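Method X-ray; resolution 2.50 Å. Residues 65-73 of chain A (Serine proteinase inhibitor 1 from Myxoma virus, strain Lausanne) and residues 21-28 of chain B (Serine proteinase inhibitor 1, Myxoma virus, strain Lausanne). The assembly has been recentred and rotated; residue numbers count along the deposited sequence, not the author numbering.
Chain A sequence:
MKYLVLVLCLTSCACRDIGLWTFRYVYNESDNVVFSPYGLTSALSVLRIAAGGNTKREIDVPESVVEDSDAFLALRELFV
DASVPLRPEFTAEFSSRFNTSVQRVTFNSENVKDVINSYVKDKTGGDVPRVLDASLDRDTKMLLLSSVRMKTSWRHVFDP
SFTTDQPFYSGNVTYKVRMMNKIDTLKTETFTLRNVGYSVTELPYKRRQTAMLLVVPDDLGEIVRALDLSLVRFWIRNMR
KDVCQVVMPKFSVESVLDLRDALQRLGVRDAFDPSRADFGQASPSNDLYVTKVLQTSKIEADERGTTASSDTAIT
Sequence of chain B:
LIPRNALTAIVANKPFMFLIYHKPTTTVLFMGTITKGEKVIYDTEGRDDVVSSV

Chain A (65-73) VVEDSDAFL
Chain B 21-28: YHKPTTTV

Chain B contributes a tight β-hairpin turn. The strand ending at Y21(B)–H22(B) leads into the turn K23(B)–T26(B), and a second strand leaves from T27(B)–V28(B). H22(B) and T27(B) face each other across the hairpin: H22(B) N donates to T27(B) O at 2.7 Å, and T27(B) N to H22(B) O at 3.3 Å. The turn is closed by T26(B) N to K23(B) O, 3.3 Å. K23(B) and P24(B) take helical values (-66/-52 and -50/-40), T25(B) follows at -111/1, and T26(B) adopts a left-handed 48/56.

Chain A lies against this hairpin without sharing any backbone hydrogen bond with it. V65(A) to D68(A) are extended (V66(A) -58/148, D68(A) -152/119), S69(A) to A71(A) turn through helical values near -80/-30, and F72(A) extends again at -166/142. A weak bond of 3.3 Å from F72(A) N to D68(A) O spans the bend. In register, the CA atom of V66(A) lies 7.3 Å from that of T25(B), and the CA of A71(A) 7.7 Å from that of H22(B), so numbering rises along chain A as it falls along chain B and these segments run roughly in opposite directions; the spacings leave room for side chains between the backbones.

H22(B) is the centre of the contact. Its CA-to-CB bond points toward chain A, and the t rotamer (chi1 -176°, chi2 -105°) places the imidazole among V66(A), D68(A), A71(A) and F72(A), engaging both ring nitrogens. NE2 donates to D68(A) OD2 at 3.1 Å, nearly straight at 170°, with the carboxylate oxygen close to the ring plane, as an in-plane N-H requires. H22(B) ND1 lies 2.8 Å from T25(B) OG1, which in turn lies 2.8 Å from T27(B) OG1, so a hydrogen-bonded chain of side chains braces the ring from within the hairpin. Chi1 of 63° (p) at T25(B) and -61° (m) at T27(B) bring these hydroxyls together.

D68(A) is also t (179°, chi2 -19°). Aspartate suits this place because its short carboxylate serves two partners: OD2 accepts from the imidazole, while OD1 accepts from D70(A) N at 3.1 Å and so steadies the bend.

Van der Waals contacts complete the packing. A71(A) CB rests 3.8 Å from H22(B) CD2, at the imidazole edge, a small methyl in a buried position. F72(A), p at 62° with chi2 99°, directs its ring edge toward the histidine face in an offset edge-to-face pair, centroids 5.8 Å apart and planes at 80°; F72(A) CE2 approaches H22(B) CD2 to 3.9 Å. V66(A), t at 172°, sets CG1 3.5 Å from T25(B) CG2 and CG2 3.9 Å from T27(B) OG1, its branched side chain meeting both threonines.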

# COMPACT_ATOMS: atom_id res chain seq x y z
N VAL A 65 -14.11 -5.79 1.49
CA VAL A 65 -13.33 -4.65 1.02
C VAL A 65 -13.92 -4.15 -0.28
O VAL A 65 -14.45 -4.92 -1.08
CB VAL A 65 -11.84 -5.01 0.86
CG1 VAL A 65 -11.27 -5.56 2.18
CG2 VAL A 65 -11.62 -5.98 -0.33
N VAL A 66 -13.86 -2.83 -0.46
CA VAL A 66 -14.32 -2.24 -1.70
C VAL A 66 -13.55 -2.86 -2.85
O VAL A 66 -12.39 -3.28 -2.70
CB VAL A 66 -14.14 -0.71 -1.65
CG1 VAL A 66 -14.43 -0.05 -3.02
CG2 VAL A 66 -15.00 -0.12 -0.55
N GLU A 67 -14.21 -2.97 -3.99
CA GLU A 67 -13.55 -3.35 -5.22
C GLU A 67 -14.18 -2.54 -6.35
O GLU A 67 -15.38 -2.26 -6.33
CB GLU A 67 -13.66 -4.86 -5.46
CG GLU A 67 -12.42 -5.62 -5.00
CD GLU A 67 -12.73 -7.01 -4.48
OE1 GLU A 67 -13.93 -7.31 -4.26
OE2 GLU A 67 -11.77 -7.79 -4.27
N ASP A 68 -13.34 -2.15 -7.30
CA ASP A 68 -13.77 -1.40 -8.48
C ASP A 68 -12.76 -1.76 -9.56
O ASP A 68 -11.58 -1.47 -9.41
CB ASP A 68 -13.80 0.10 -8.21
CG ASP A 68 -14.22 0.93 -9.42
OD1 ASP A 68 -14.15 0.43 -10.57
OD2 ASP A 68 -14.61 2.10 -9.22
N SER A 69 -13.23 -2.36 -10.64
CA SER A 69 -12.32 -2.94 -11.62
C SER A 69 -11.73 -1.93 -12.62
O SER A 69 -10.69 -2.24 -13.22
CB SER A 69 -13.02 -4.07 -12.37
OG SER A 69 -13.33 -5.15 -11.50
N ASP A 70 -12.35 -0.76 -12.84
CA ASP A 70 -11.72 0.23 -13.73
C ASP A 70 -10.63 1.00 -12.99
O ASP A 70 -9.58 1.31 -13.56
CB ASP A 70 -12.72 1.25 -14.28
CG ASP A 70 -13.98 0.62 -14.86
OD1 ASP A 70 -13.84 -0.14 -15.84
OD2 ASP A 70 -15.09 0.95 -14.41
N ALA A 71 -10.87 1.30 -11.71
CA ALA A 71 -9.99 2.15 -10.94
C ALA A 71 -8.72 1.44 -10.51
O ALA A 71 -7.65 2.06 -10.48
CB ALA A 71 -10.76 2.68 -9.73
N PHE A 72 -8.80 0.14 -10.21
CA PHE A 72 -7.64 -0.64 -9.79
C PHE A 72 -7.97 -2.12 -9.87
O PHE A 72 -9.09 -2.53 -9.54
CB PHE A 72 -7.19 -0.27 -8.38
CG PHE A 72 -8.22 -0.54 -7.33
CD1 PHE A 72 -8.15 -1.69 -6.55
CD2 PHE A 72 -9.25 0.36 -7.09
CE1 PHE A 72 -9.09 -1.95 -5.56
CE2 PHE A 72 -10.21 0.12 -6.11
CZ PHE A 72 -10.13 -1.04 -5.34
N LEU A 73 -7.00 -2.92 -10.29
CA LEU A 73 -7.15 -4.36 -10.27
C LEU A 73 -6.62 -4.90 -8.95
O LEU A 73 -5.55 -4.50 -8.49
CB LEU A 73 -6.43 -5.01 -11.45
CG LEU A 73 -7.04 -4.54 -12.77
CD1 LEU A 73 -6.38 -5.20 -13.98
CD2 LEU A 73 -8.57 -4.75 -12.79
N TYR B 21 -6.01 7.41 -3.31
CA TYR B 21 -7.24 6.96 -2.68
C TYR B 21 -8.36 6.87 -3.71
O TYR B 21 -8.31 7.49 -4.78
CB TYR B 21 -7.64 7.89 -1.51
CG TYR B 21 -8.42 9.14 -1.88
CD1 TYR B 21 -9.79 9.21 -1.66
CD2 TYR B 21 -7.78 10.25 -2.40
CE1 TYR B 21 -10.51 10.35 -1.97
CE2 TYR B 21 -8.49 11.40 -2.72
CZ TYR B 21 -9.86 11.45 -2.51
OH TYR B 21 -10.59 12.57 -2.83
N HIS B 22 -9.37 6.06 -3.38
CA HIS B 22 -10.53 5.82 -4.23
C HIS B 22 -11.64 6.77 -3.78
O HIS B 22 -12.07 6.70 -2.63
CB HIS B 22 -10.95 4.36 -4.11
CG HIS B 22 -12.07 3.93 -5.00
ND1 HIS B 22 -13.35 3.72 -4.53
CD2 HIS B 22 -12.09 3.58 -6.31
CE1 HIS B 22 -14.12 3.31 -5.53
NE2 HIS B 22 -13.38 3.22 -6.62
N LYS B 23 -12.06 7.69 -4.68
CA LYS B 23 -12.97 8.76 -4.25
C LYS B 23 -14.34 8.24 -3.82
O LYS B 23 -14.77 8.57 -2.70
CB LYS B 23 -13.07 9.84 -5.34
CG LYS B 23 -11.86 10.77 -5.47
CD LYS B 23 -11.97 11.69 -6.70
CE LYS B 23 -13.07 12.74 -6.57
NZ LYS B 23 -12.88 13.72 -5.45
N PRO B 24 -15.07 7.43 -4.62
CA PRO B 24 -16.40 6.98 -4.18
C PRO B 24 -16.45 6.40 -2.78
O PRO B 24 -17.38 6.70 -2.03
CB PRO B 24 -16.77 5.93 -5.24
CG PRO B 24 -16.05 6.35 -6.45
CD PRO B 24 -14.75 6.93 -5.98
N THR B 25 -15.45 5.62 -2.37
CA THR B 25 -15.52 4.91 -1.10
C THR B 25 -14.54 5.43 -0.05
O THR B 25 -14.51 4.90 1.07
CB THR B 25 -15.26 3.41 -1.32
OG1 THR B 25 -13.93 3.21 -1.83
CG2 THR B 25 -16.29 2.83 -2.31
N THR B 26 -13.75 6.46 -0.38
CA THR B 26 -12.69 7.04 0.46
C THR B 26 -11.77 5.96 1.04
O THR B 26 -11.57 5.84 2.26
CB THR B 26 -13.30 7.91 1.56
OG1 THR B 26 -14.30 8.75 0.98
CG2 THR B 26 -12.24 8.82 2.17
N THR B 27 -11.19 5.16 0.14
CA THR B 27 -10.34 4.03 0.49
C THR B 27 -8.92 4.36 0.04
O THR B 27 -8.70 4.66 -1.13
CB THR B 27 -10.83 2.75 -0.19
OG1 THR B 27 -12.15 2.43 0.25
CG2 THR B 27 -9.89 1.56 0.12
N VAL B 28 -7.96 4.33 0.97
CA VAL B 28 -6.57 4.61 0.63
C VAL B 28 -5.95 3.37 -0.02
O VAL B 28 -5.79 2.33 0.63
CB VAL B 28 -5.77 5.06 1.85
CG1 VAL B 28 -4.30 5.40 1.45
CG2 VAL B 28 -6.49 6.23 2.52